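Local coordinates for protein ten1 (Schizosaccharomyces pombe, PDB 3KF6) that is required for telomere maintenance, pairing with Stn1 in an Rpa2-Rpa3-like complex that probably binds single-stranded telomeric DNA, at residues F11-I15 / I41-V47. Coordinates in Å, arbitrary orientation, origin at the centre of the assembly. Residues are numbered along the deposited sequence.
Sequences FINQI and IDGSSSV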
loop_
_atom_site.group_PDB
_atom_site.type_symbol
_atom_site.label_atom_id
_atom_site.label_comp_id
_atom_site.label_asym_id
_atom_site.label_seq_id
_atom_site.Cartn_x
_atom_site.Cartn_y
_atom_site.Cartn_z
ATOM N N PHE B 11 10.533 7.657 6.519
ATOM C CA PHE B 11 10.338 8.443 7.727
ATOM C C PHE B 11 10.456 9.889 7.276
ATOM O O PHE B 11 11.040 10.168 6.229
ATOM C CB PHE B 11 11.434 8.161 8.762
ATOM C CG PHE B 11 11.421 6.765 9.296
ATOM C CD1 PHE B 11 12.341 5.828 8.841
ATOM C CD2 PHE B 11 10.484 6.381 10.248
ATOM C CE1 PHE B 11 12.329 4.523 9.331
ATOM C CE2 PHE B 11 10.463 5.080 10.742
ATOM C CZ PHE B 11 11.391 4.149 10.282
ATOM N N ILE B 12 9.900 10.810 8.053
ATOM C CA ILE B 12 9.983 12.213 7.686
ATOM C C ILE B 12 11.439 12.652 7.553
ATOM O O ILE B 12 11.775 13.435 6.663
ATOM C CB ILE B 12 9.248 13.097 8.715
ATOM C CG1 ILE B 12 7.734 12.940 8.516
ATOM C CG2 ILE B 12 9.670 14.563 8.560
ATOM C CD1 ILE B 12 6.893 13.735 9.495
ATOM N N ASN B 13 12.303 12.128 8.419
ATOM C CA ASN B 13 13.717 12.486 8.379
ATOM C C ASN B 13 14.432 12.036 7.104
ATOM O O ASN B 13 15.599 12.377 6.898
ATOM C CB ASN B 13 14.448 11.923 9.607
ATOM C CG ASN B 13 14.438 10.408 9.660
ATOM O OD1 ASN B 13 14.846 9.739 8.711
ATOM N ND2 ASN B 13 13.982 9.857 10.782
ATOM N N GLN B 14 13.747 11.277 6.252
ATOM C CA GLN B 14 14.349 10.797 5.006
ATOM C C GLN B 14 13.811 11.523 3.780
ATOM O O GLN B 14 14.273 11.300 2.664
ATOM C CB GLN B 14 14.101 9.294 4.826
ATOM C CG GLN B 14 14.635 8.418 5.940
ATOM C CD GLN B 14 14.226 6.968 5.763
ATOM O OE1 GLN B 14 13.040 6.665 5.615
ATOM N NE2 GLN B 14 15.203 6.065 5.777
ATOM N N ILE B 15 12.826 12.390 3.979
ATOM C CA ILE B 15 12.240 13.107 2.857
ATOM C C ILE B 15 13.269 13.877 2.032
ATOM O O ILE B 15 13.202 13.880 0.805
ATOM C CB ILE B 15 11.133 14.070 3.336
ATOM C CG1 ILE B 15 9.965 13.254 3.898
ATOM C CG2 ILE B 15 10.659 14.941 2.183
ATOM C CD1 ILE B 15 8.860 14.089 4.521
ATOM N N ILE B 41 5.707 16.758 12.218
ATOM C CA ILE B 41 7.000 16.459 12.805
ATOM C C ILE B 41 7.070 15.013 13.262
ATOM O O ILE B 41 6.051 14.343 13.426
ATOM C CB ILE B 41 7.288 17.350 14.035
ATOM C CG1 ILE B 41 6.264 17.063 15.134
ATOM C CG2 ILE B 41 7.240 18.824 13.639
ATOM C CD1 ILE B 41 6.512 17.822 16.424
ATOM N N ASP B 42 8.294 14.546 13.445
ATOM C CA ASP B 42 8.559 13.204 13.935
ATOM C C ASP B 42 9.912 13.344 14.614
ATOM O O ASP B 42 10.949 13.384 13.952
ATOM C CB ASP B 42 8.622 12.195 12.789
ATOM C CG ASP B 42 8.725 10.767 13.284
ATOM O OD1 ASP B 42 8.423 10.529 14.473
ATOM O OD2 ASP B 42 9.101 9.881 12.489
ATOM N N GLY B 43 9.890 13.453 15.936
ATOM C CA GLY B 43 11.129 13.634 16.667
ATOM C C GLY B 43 11.657 15.025 16.365
ATOM O O GLY B 43 10.928 16.012 16.489
ATOM N N SER B 44 12.917 15.107 15.951
ATOM C CA SER B 44 13.531 16.388 15.634
ATOM C C SER B 44 13.346 16.786 14.169
ATOM O O SER B 44 13.776 17.863 13.755
ATOM C CB SER B 44 15.023 16.347 15.974
ATOM O OG SER B 44 15.659 15.259 15.328
ATOM N N SER B 45 12.703 15.923 13.384
ATOM C CA SER B 45 12.485 16.212 11.968
ATOM C C SER B 45 11.113 16.808 11.710
ATOM O O SER B 45 10.187 16.631 12.497
ATOM C CB SER B 45 12.625 14.944 11.128
ATOM O OG SER B 45 11.676 13.964 11.520
ATOM N N SER B 46 10.989 17.510 10.594
ATOM C CA SER B 46 9.725 18.124 10.229
ATOM C C SER B 46 9.601 18.278 8.723
ATOM O O SER B 46 10.584 18.185 7.984
ATOM C CB SER B 46 9.589 19.494 10.899
ATOM O OG SER B 46 10.603 20.372 10.457
ATOM N N VAL B 47 8.376 18.502 8.273
ATOM C CA VAL B 47 8.112 18.689 6.858
ATOM C C VAL B 47 6.872 19.548 6.693
ATOM O O VAL B 47 5.934 19.468 7.490
ATOM C CB VAL B 47 7.896 17.333 6.127
ATOM C CG1 VAL B 47 6.715 16.603 6.720
ATOM C CG2 VAL B 47 7.677 17.566 4.639
HETATM O O HOH W 1 7.887 9.693 9.947
#
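Ile41 turns its side chain away from residues 11-15, yet its backbone carbonyl carbon C lies 4.0 Å from CD1 of Ile12, whose CB points toward the hairpin, so that CG2 and CD1 touch several of its residues. Asp42 points toward the loop, and a carboxylate suits this partly exposed edge: no direct hydrogen bond joins the segments, but a water accepts from Ile12 N (3.0 Å) and donates to Asp42 OD2 (2.8 Å), bridging the gap. Gly43 and Ser44 form the corners of a type II' turn, where the positive phi of Gly43 (70°) favours glycine. Ser45 N donates to Asp42 O (3.1 Å), closing the turn, and Asp42 N donates back to Ser45 O (3.0 Å), making the pair hydrogen-bonded. Ser45 is small enough for close approach: its CB sits 3.8 Å from Asn13 CB and its OG 3.6 Å from Ile12 CG2, while the hydroxyl donates to Asp42 O (2.6 Å). Ser46 points its side chain away and meets Ile12 CG2 through its backbone C, at 3.7 Å. Val47 turns back inward, its CG1 4.0 Å from Ile12 CD1 and its CG2 3.7 Å from Ile15 CD1; these branched apolar side chains form part of the buried interior, all three touching Phe26. The loop preceding strand 23-34 thus packs against the hairpin of strands 37-42 and 45-50 in the beta-barrel of an OB fold.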